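Local coordinates for protein membrane thiol protease (Chlamydia trachomatis, PDB 5B5Q) that removes ubiquitin and NEDD8 from host proteins as a secreted cysteine protease of the C48 family, blocking NF-kappa-B activation, at residues Trp14-Ile19 with Leu36-Pro41; Ala42-Phe47 with Met94-Thr99. One frame throughout, in Å; residues are numbered along the deposited sequence.

Overall arrangement
From the N terminus, the chain enters helix 16-29, turns back through the loop that follows it and brings residues 36-41 alongside the first turn of that helix. Interaction 1 closes a loop that holds the rest of the helix. Residues 42-47 follow directly and lead into helix 47-62; interaction 2 sets them against the end of strand 89-96, closing a longer loop with that helix, helix 77-86 and the strand's first part. The two loops follow one another without nesting or crossing. The contact centres lie about 13 Å apart, and Pro41 CG packs on Trp95 CB at 3.7 Å. Together they tie residues 36-47 to the N-terminal helix and edge strand 89-96, one of the two outermost.

Interaction 1 of 2, residues Trp14-Ile19 with Leu36-Pro41; sequences WDSDII and LETFPP
Ser16 and Thr38 carry this contact through a hydroxyl-to-carbonyl exchange. Thr38 OG1 donates to Ser16 O at 2.6 Å, approaching from above the carbonyl plane with a C=O...donor angle of 114°. In return Ser16 OG makes a weak bond of 3.3 Å to Thr38 O. With chi1 at 50°, the threonine hydroxyl sits between its own backbone N and carbonyl carbon, which leaves CG2 turned inward to meet Ile19 CG2 at 4.0 Å. Ser16 and Thr38 form the tightly packed part, Ser16 CB lying 3.4 Å from Thr38 OG1; the methyl contact extends it inward, backed by Phe93 and Trp124. Ser16 opens helix 16-29 and Asp15 is its N-cap: OD1 accepts from Ile18 N at 3.3 Å, nearly along the C-O axis, and more weakly from Asp17 N. The carbonyl that receives Thr38 thus belongs to the first helical turn of this ubiquitin-like protease domain, and the Ile19 side chain lies about 7 Å from that of Cys193, the active-site cysteine. Toward solvent the fit loosens. The exposed Phe39 brings CB to 4.2 Å from Ser16 CB, but its ring leads away, with Ser16 OG lying off its edge, near the ring plane, while Met107 of helix 103-116 touches Phe39.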
ATOM      1  N   TRP B  14      -9.755   7.432  -4.851  1.00 15.86           N
ATOM      2  CA  TRP B  14      -8.508   7.130  -5.540  1.00 13.10           C
ATOM      3  C   TRP B  14      -8.478   5.674  -5.975  1.00 13.76           C
ATOM      4  O   TRP B  14      -8.487   4.771  -5.142  1.00 15.72           O
ATOM      5  CB  TRP B  14      -7.310   7.441  -4.643  1.00 13.51           C
ATOM      6  CG  TRP B  14      -6.816   8.852  -4.759  1.00 14.15           C
ATOM      7  CD1 TRP B  14      -7.473   9.922  -5.292  1.00 13.58           C
ATOM      8  CD2 TRP B  14      -5.531   9.336  -4.347  1.00 14.42           C
ATOM      9  NE1 TRP B  14      -6.678  11.045  -5.236  1.00 14.31           N
ATOM     10  CE2 TRP B  14      -5.481  10.710  -4.662  1.00 12.98           C
ATOM     11  CE3 TRP B  14      -4.419   8.739  -3.744  1.00 12.98           C
ATOM     12  CZ2 TRP B  14      -4.367  11.496  -4.387  1.00 16.00           C
ATOM     13  CZ3 TRP B  14      -3.320   9.516  -3.477  1.00 12.02           C
ATOM     14  CH2 TRP B  14      -3.300  10.884  -3.791  1.00 13.01           C
ATOM     15  N   ASP B  15      -8.453   5.452  -7.289  1.00 12.84           N
ATOM     16  CA  ASP B  15      -8.392   4.099  -7.832  1.00 11.57           C
ATOM     17  C   ASP B  15      -6.952   3.680  -8.105  1.00 13.36           C
ATOM     18  O   ASP B  15      -6.007   4.404  -7.780  1.00 10.40           O
ATOM     19  CB  ASP B  15      -9.253   3.977  -9.108  1.00 13.71           C
ATOM     20  CG  ASP B  15      -8.760   4.850 -10.276  1.00 15.66           C
ATOM     21  OD1 ASP B  15      -7.619   5.360 -10.266  1.00 11.41           O
ATOM     22  OD2 ASP B  15      -9.540   5.007 -11.242  1.00 18.13           O
ATOM     23  N   SER B  16      -6.792   2.499  -8.697  1.00 11.84           N
ATOM     24  CA  SER B  16      -5.470   1.935  -8.935  1.00 10.32           C
ATOM     25  C   SER B  16      -4.546   2.873  -9.717  1.00 14.70           C
ATOM     26  O   SER B  16      -3.347   2.939  -9.441  1.00 10.89           O
ATOM     27  CB  SER B  16      -5.591   0.616  -9.689  1.00 15.50           C
ATOM     28  OG  SER B  16      -6.233  -0.360  -8.902  1.00 21.60           O
ATOM     29  N   ASP B  17      -5.090   3.581 -10.699  1.00 12.40           N
ATOM     30  CA  ASP B  17      -4.255   4.434 -11.540  1.00 10.72           C
ATOM     31  C   ASP B  17      -3.698   5.654 -10.803  1.00 13.18           C
ATOM     32  O   ASP B  17      -2.519   5.977 -10.950  1.00 12.61           O
ATOM     33  CB  ASP B  17      -5.027   4.886 -12.773  1.00 12.37           C
ATOM     34  CG  ASP B  17      -5.009   3.847 -13.869  1.00 19.30           C
ATOM     35  OD1 ASP B  17      -3.910   3.346 -14.199  1.00 17.48           O
ATOM     36  OD2 ASP B  17      -6.091   3.532 -14.399  1.00 19.19           O
ATOM     37  N   ILE B  18      -4.516   6.339 -10.010  1.00 10.56           N
ATOM     38  CA  ILE B  18      -3.996   7.498  -9.294  1.00 10.51           C
ATOM     39  C   ILE B  18      -3.067   7.050  -8.155  1.00 10.16           C
ATOM     40  O   ILE B  18      -2.045   7.682  -7.915  1.00 10.17           O
ATOM     41  CB  ILE B  18      -5.121   8.405  -8.759  1.00 14.21           C
ATOM     42  CG1 ILE B  18      -4.550   9.585  -7.961  1.00 14.79           C
ATOM     43  CG2 ILE B  18      -6.105   7.622  -7.892  1.00 15.42           C
ATOM     44  CD1 ILE B  18      -3.713  10.542  -8.782  1.00 20.11           C
ATOM     45  N   ILE B  19      -3.388   5.952  -7.474  1.00  9.93           N
ATOM     46  CA  ILE B  19      -2.493   5.478  -6.410  1.00  9.68           C
ATOM     47  C   ILE B  19      -1.107   5.148  -6.991  1.00  9.70           C
ATOM     48  O   ILE B  19      -0.091   5.535  -6.424  1.00  9.69           O
ATOM     49  CB  ILE B  19      -3.066   4.259  -5.673  1.00  9.53           C
ATOM     50  CG1 ILE B  19      -4.358   4.661  -4.945  1.00 10.23           C
ATOM     51  CG2 ILE B  19      -2.035   3.710  -4.678  1.00  9.37           C
ATOM     52  CD1 ILE B  19      -5.148   3.504  -4.366  1.00 11.20           C
ATOM     53  N   LEU B  36       5.390  -0.339  -6.760  1.00 10.86           N
ATOM     54  CA  LEU B  36       4.675  -1.522  -7.219  1.00  9.97           C
ATOM     55  C   LEU B  36       3.359  -1.179  -7.904  1.00 11.45           C
ATOM     56  O   LEU B  36       2.578  -0.360  -7.421  1.00 10.93           O
ATOM     57  CB  LEU B  36       4.411  -2.460  -6.044  1.00 11.39           C
ATOM     58  CG  LEU B  36       5.671  -3.023  -5.394  1.00 11.26           C
ATOM     59  CD1 LEU B  36       5.317  -3.870  -4.188  1.00 12.58           C
ATOM     60  CD2 LEU B  36       6.498  -3.821  -6.378  1.00 12.62           C
ATOM     61  N   GLU B  37       3.118  -1.817  -9.040  1.00 11.02           N
ATOM     62  CA  GLU B  37       1.869  -1.621  -9.752  1.00 11.09           C
ATOM     63  C   GLU B  37       0.686  -2.087  -8.901  1.00 12.30           C
ATOM     64  O   GLU B  37       0.813  -2.986  -8.058  1.00 11.49           O
ATOM     65  CB  GLU B  37       1.915  -2.346 -11.096  1.00 13.29           C
ATOM     66  CG  GLU B  37       2.827  -1.631 -12.077  1.00 12.97           C
ATOM     67  CD  GLU B  37       3.161  -2.436 -13.321  1.00 11.34           C
ATOM     68  OE1 GLU B  37       2.678  -3.581 -13.473  1.00 11.89           O
ATOM     69  OE2 GLU B  37       3.937  -1.924 -14.149  1.00 14.64           O
ATOM     70  N   THR B  38      -0.455  -1.457  -9.150  1.00  9.70           N
ATOM     71  CA  THR B  38      -1.638  -1.569  -8.307  1.00 11.15           C
ATOM     72  C   THR B  38      -2.781  -2.317  -8.997  1.00  9.82           C
ATOM     73  O   THR B  38      -3.818  -2.585  -8.379  1.00 10.69           O
ATOM     74  CB  THR B  38      -2.129  -0.183  -7.919  1.00 11.90           C
ATOM     75  OG1 THR B  38      -2.223   0.609  -9.105  1.00 12.31           O
ATOM     76  CG2 THR B  38      -1.164   0.496  -6.952  1.00 14.28           C
ATOM     77  N   PHE B  39      -2.603  -2.616 -10.285  1.00 11.93           N
ATOM     78  CA  PHE B  39      -3.511  -3.498 -10.998  1.00 12.17           C
ATOM     79  C   PHE B  39      -2.744  -4.526 -11.834  1.00 13.86           C
ATOM     80  O   PHE B  39      -1.831  -4.160 -12.575  1.00 16.26           O
ATOM     81  CB  PHE B  39      -4.464  -2.735 -11.921  1.00 15.71           C
ATOM     82  CG  PHE B  39      -5.571  -3.602 -12.442  1.00 14.14           C
ATOM     83  CD1 PHE B  39      -6.728  -3.773 -11.707  1.00 13.45           C
ATOM     84  CD2 PHE B  39      -5.434  -4.299 -13.632  1.00 14.38           C
ATOM     85  CE1 PHE B  39      -7.736  -4.589 -12.154  1.00 16.56           C
ATOM     86  CE2 PHE B  39      -6.445  -5.119 -14.082  1.00 14.78           C
ATOM     87  CZ  PHE B  39      -7.602  -5.262 -13.340  1.00 16.47           C
ATOM     88  N   PRO B  40      -3.103  -5.817 -11.723  1.00 14.97           N
ATOM     89  CA  PRO B  40      -4.079  -6.376 -10.775  1.00 16.41           C
ATOM     90  C   PRO B  40      -3.637  -6.137  -9.346  1.00 13.43           C
ATOM     91  O   PRO B  40      -2.443  -6.222  -9.066  1.00 14.36           O
ATOM     92  CB  PRO B  40      -4.088  -7.869 -11.111  1.00 15.39           C
ATOM     93  CG  PRO B  40      -3.647  -7.933 -12.537  1.00 17.60           C
ATOM     94  CD  PRO B  40      -2.629  -6.839 -12.669  1.00 14.39           C
ATOM     95  N   PRO B  41      -4.577  -5.792  -8.456  1.00 14.66           N
ATOM     96  CA  PRO B  41      -4.166  -5.482  -7.088  1.00 13.32           C
ATOM     97  C   PRO B  41      -3.839  -6.719  -6.279  1.00 12.88           C
ATOM     98  O   PRO B  41      -4.233  -7.822  -6.647  1.00 13.24           O
ATOM     99  CB  PRO B  41      -5.393  -4.781  -6.511  1.00 14.46           C
ATOM    100  CG  PRO B  41      -6.519  -5.429  -7.193  1.00 13.43           C
ATOM    101  CD  PRO B  41      -6.040  -5.696  -8.613  1.00 15.77           C
TER

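Interaction 2 of 2, residues Ala42-Phe47 with Met94-Thr99; sequences ATIFNF and MWYHPT
The Phe47 ring takes the Met94 methyl on one face and has Thr43 O in plane at its edge. Met94 CE stands 3.6 Å from the Phe47 ring centroid and 17° off the ring normal, a CH-pi contact, whereas SD approaches obliquely in a Met-aromatic contact. Tyr96 instead presents an edge, its CD1 lying 4.2 Å from Ile44 CG2 as the two side chains run side by side. That same isoleucine methyl lies over one face of the Phe45 ring, toward its rim, and the ring edge receives Thr43 OG1.

Met94 reaches Phe47 with CG anti to the backbone N (chi1 -164°) and a bend at chi3 that turns CE onto the ring. On the way CG comes 3.4 Å from Thr43 C, and the Met94 chain passes obliquely across Ile44, whose CD1 lies 4.0 Å from SD.

The backbones meet in a single beta bridge between Ala42 and Met94. Trp95 N donates to Ala42 O at 2.9 Å, and Met94 CA adds a C-H...O contact to the same oxygen. Just past the bridge, a water accepts from Ile44 N and donates to Trp95 O.

Thr43 shapes the turn: its OG1 accepts from Phe45 N, an ST turn, and donates to Asn46 OD1 at 2.8 Å. Asn46 OD1 also receives Thr43 N nearly head-on, whereas OG1 comes from 63° out of the carbonyl plane; both bonds turn this oxygen back onto Thr43, and Asn46 precedes helix 47-62 without its side chain capping it.

Strand 89-96 is an outermost strand of the sheet, paired with strand 123-130 through Met94-Leu125 and Tyr96-His123 backbone bonds, the latter to an active-site residue. Helix 149-166 touches Ile44 and Phe47, and helix 103-116 packs against Thr43, Phe45 and Trp95.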
ATOM      1  N   ALA B  42      -3.109  -6.533  -5.188  1.00 10.13           N
ATOM      2  CA  ALA B  42      -3.064  -7.548  -4.159  1.00  9.75           C
ATOM      3  C   ALA B  42      -4.470  -7.683  -3.594  1.00 10.03           C
ATOM      4  O   ALA B  42      -5.262  -6.725  -3.625  1.00 10.05           O
ATOM      5  CB  ALA B  42      -2.072  -7.181  -3.063  1.00 13.21           C
ATOM      6  N   THR B  43      -4.776  -8.875  -3.091  1.00 10.29           N
ATOM      7  CA  THR B  43      -6.055  -9.136  -2.433  1.00 12.10           C
ATOM      8  C   THR B  43      -5.805  -9.906  -1.142  1.00 12.83           C
ATOM      9  O   THR B  43      -4.684 -10.331  -0.872  1.00 11.07           O
ATOM     10  CB  THR B  43      -7.014  -9.948  -3.319  1.00 12.13           C
ATOM     11  OG1 THR B  43      -6.532 -11.293  -3.452  1.00 12.72           O
ATOM     12  CG2 THR B  43      -7.160  -9.313  -4.714  1.00 11.39           C
ATOM     13  N   ILE B  44      -6.859 -10.100  -0.358  1.00 11.48           N
ATOM     14  CA  ILE B  44      -6.749 -10.850   0.879  1.00 12.22           C
ATOM     15  C   ILE B  44      -6.403 -12.303   0.564  1.00 12.96           C
ATOM     16  O   ILE B  44      -5.931 -13.036   1.426  1.00 17.83           O
ATOM     17  CB  ILE B  44      -8.070 -10.761   1.715  1.00 12.41           C
ATOM     18  CG1 ILE B  44      -7.882 -11.334   3.120  1.00 17.49           C
ATOM     19  CG2 ILE B  44      -9.225 -11.457   1.005  1.00 15.90           C
ATOM     20  CD1 ILE B  44      -6.854 -10.573   3.971  1.00 17.93           C
ATOM     21  N   PHE B  45      -6.613 -12.707  -0.684  1.00 13.23           N
ATOM     22  CA  PHE B  45      -6.343 -14.079  -1.107  1.00 15.19           C
ATOM     23  C   PHE B  45      -4.894 -14.337  -1.540  1.00 14.99           C
ATOM     24  O   PHE B  45      -4.482 -15.502  -1.622  1.00 15.32           O
ATOM     25  CB  PHE B  45      -7.276 -14.458  -2.262  1.00 19.22           C
ATOM     26  CG  PHE B  45      -8.725 -14.288  -1.940  1.00 21.45           C
ATOM     27  CD1 PHE B  45      -9.403 -15.262  -1.233  1.00 24.48           C
ATOM     28  CD2 PHE B  45      -9.412 -13.148  -2.336  1.00 18.22           C
ATOM     29  CE1 PHE B  45     -10.736 -15.110  -0.923  1.00 25.27           C
ATOM     30  CE2 PHE B  45     -10.749 -12.991  -2.025  1.00 20.58           C
ATOM     31  CZ  PHE B  45     -11.410 -13.971  -1.320  1.00 21.76           C
ATOM     32  N   ASN B  46      -4.117 -13.288  -1.814  1.00 12.91           N
ATOM     33  CA  ASN B  46      -2.792 -13.506  -2.396  1.00 15.89           C
ATOM     34  C   ASN B  46      -1.719 -12.458  -2.082  1.00 14.43           C
ATOM     35  O   ASN B  46      -0.652 -12.465  -2.697  1.00 13.56           O
ATOM     36  CB  ASN B  46      -2.931 -13.629  -3.922  1.00 12.46           C
ATOM     37  CG  ASN B  46      -3.335 -12.328  -4.587  1.00 15.09           C
ATOM     38  OD1 ASN B  46      -3.757 -11.372  -3.937  1.00 13.31           O
ATOM     39  ND2 ASN B  46      -3.212 -12.292  -5.905  1.00 20.83           N
ATOM     40  N   PHE B  47      -1.961 -11.572  -1.124  1.00 13.57           N
ATOM     41  CA  PHE B  47      -0.992 -10.515  -0.878  1.00 13.46           C
ATOM     42  C   PHE B  47       0.298 -11.086  -0.283  1.00 13.01           C
ATOM     43  O   PHE B  47       1.385 -10.571  -0.550  1.00 12.89           O
ATOM     44  CB  PHE B  47      -1.580  -9.412   0.017  1.00 15.25           C
ATOM     45  CG  PHE B  47      -1.657  -9.756   1.481  1.00 12.02           C
ATOM     46  CD1 PHE B  47      -2.762 -10.414   1.997  1.00 12.18           C
ATOM     47  CD2 PHE B  47      -0.647  -9.378   2.352  1.00 12.06           C
ATOM     48  CE1 PHE B  47      -2.841 -10.708   3.347  1.00 13.26           C
ATOM     49  CE2 PHE B  47      -0.715  -9.674   3.695  1.00 13.68           C
ATOM     50  CZ  PHE B  47      -1.819 -10.335   4.199  1.00 16.04           C
ATOM     51  N   MET B  94      -3.835  -3.514  -1.112  1.00 10.82           N
ATOM     52  CA  MET B  94      -4.757  -4.643  -1.131  1.00 10.59           C
ATOM     53  C   MET B  94      -6.172  -4.130  -1.390  1.00  9.58           C
ATOM     54  O   MET B  94      -6.684  -3.326  -0.614  1.00 11.89           O
ATOM     55  CB  MET B  94      -4.698  -5.403   0.196  1.00 12.33           C
ATOM     56  CG  MET B  94      -5.314  -6.785   0.162  1.00 14.54           C
ATOM     57  SD  MET B  94      -5.474  -7.539   1.806  1.00 24.99           S
ATOM     58  CE  MET B  94      -3.892  -7.152   2.556  1.00 23.06           C
ATOM     59  N   TRP B  95      -6.777  -4.559  -2.495  1.00 11.16           N
ATOM     60  CA  TRP B  95      -8.168  -4.226  -2.804  1.00 10.20           C
ATOM     61  C   TRP B  95      -9.070  -5.292  -2.202  1.00 12.17           C
ATOM     62  O   TRP B  95      -8.842  -6.486  -2.393  1.00 13.78           O
ATOM     63  CB  TRP B  95      -8.374  -4.116  -4.321  1.00 11.87           C
ATOM     64  CG  TRP B  95      -9.683  -3.456  -4.748  1.00 10.64           C
ATOM     65  CD1 TRP B  95      -9.872  -2.135  -5.059  1.00 10.18           C
ATOM     66  CD2 TRP B  95     -10.958  -4.091  -4.921  1.00 11.62           C
ATOM     67  NE1 TRP B  95     -11.180  -1.910  -5.408  1.00 10.84           N
ATOM     68  CE2 TRP B  95     -11.871  -3.092  -5.328  1.00 12.19           C
ATOM     69  CE3 TRP B  95     -11.419  -5.400  -4.769  1.00 12.66           C
ATOM     70  CZ2 TRP B  95     -13.214  -3.368  -5.593  1.00 12.63           C
ATOM     71  CZ3 TRP B  95     -12.753  -5.669  -5.028  1.00 13.68           C
ATOM     72  CH2 TRP B  95     -13.634  -4.659  -5.439  1.00 13.63           C
ATOM     73  N   TYR B  96     -10.094  -4.854  -1.476  1.00 11.28           N
ATOM     74  CA  TYR B  96     -10.928  -5.761  -0.700  1.00 12.24           C
ATOM     75  C   TYR B  96     -12.396  -5.407  -0.850  1.00 12.70           C
ATOM     76  O   TYR B  96     -12.770  -4.240  -0.954  1.00 12.15           O
ATOM     77  CB  TYR B  96     -10.525  -5.722   0.786  1.00 12.18           C
ATOM     78  CG  TYR B  96     -11.438  -6.532   1.677  1.00 13.27           C
ATOM     79  CD1 TYR B  96     -11.300  -7.911   1.778  1.00 14.32           C
ATOM     80  CD2 TYR B  96     -12.460  -5.922   2.395  1.00 13.44           C
ATOM     81  CE1 TYR B  96     -12.140  -8.656   2.571  1.00 15.51           C
ATOM     82  CE2 TYR B  96     -13.311  -6.663   3.195  1.00 14.56           C
ATOM     83  CZ  TYR B  96     -13.145  -8.026   3.277  1.00 15.61           C
ATOM     84  OH  TYR B  96     -13.987  -8.760   4.065  1.00 16.90           O
ATOM     85  N   HIS B  97     -13.225  -6.438  -0.864  1.00 13.88           N
ATOM     86  CA  HIS B  97     -14.663  -6.267  -0.839  1.00 14.58           C
ATOM     87  C   HIS B  97     -15.201  -7.433  -0.034  1.00 15.85           C
ATOM     88  O   HIS B  97     -14.735  -8.552  -0.216  1.00 16.59           O
ATOM     89  CB  HIS B  97     -15.226  -6.234  -2.264  1.00 15.04           C
ATOM     90  CG  HIS B  97     -16.646  -5.775  -2.351  1.00 15.66           C
ATOM     91  ND1 HIS B  97     -17.686  -6.464  -1.768  1.00 16.87           N
ATOM     92  CD2 HIS B  97     -17.205  -4.715  -2.987  1.00 15.40           C
ATOM     93  CE1 HIS B  97     -18.823  -5.839  -2.020  1.00 17.27           C
ATOM     94  NE2 HIS B  97     -18.558  -4.777  -2.761  1.00 16.40           N
ATOM     95  N   PRO B  98     -16.147  -7.181   0.888  1.00 17.28           N
ATOM     96  CA  PRO B  98     -16.641  -8.272   1.743  1.00 19.35           C
ATOM     97  C   PRO B  98     -17.393  -9.380   1.009  1.00 22.85           C
ATOM     98  O   PRO B  98     -17.324 -10.527   1.446  1.00 22.41           O
ATOM     99  CB  PRO B  98     -17.583  -7.557   2.726  1.00 20.21           C
ATOM    100  CG  PRO B  98     -17.915  -6.264   2.101  1.00 20.54           C
ATOM    101  CD  PRO B  98     -16.718  -5.880   1.276  1.00 17.06           C
ATOM    102  N   THR B  99     -18.085  -9.058  -0.079  1.00 19.47           N
ATOM    103  CA  THR B  99     -18.968 -10.032  -0.723  1.00 23.65           C
ATOM    104  C   THR B  99     -18.215 -11.155  -1.447  1.00 24.94           C
ATOM    105  O   THR B  99     -18.495 -12.329  -1.211  1.00 25.25           O
ATOM    106  CB  THR B  99     -19.920  -9.335  -1.707  1.00 22.39           C
ATOM    107  OG1 THR B  99     -20.725  -8.398  -0.984  1.00 21.07           O
ATOM    108  CG2 THR B  99     -20.851 -10.343  -2.395  1.00 25.64           C
TER
HETATM  109  O   HOH W   1      -9.254  -8.816  -1.103  1.00 11.09           O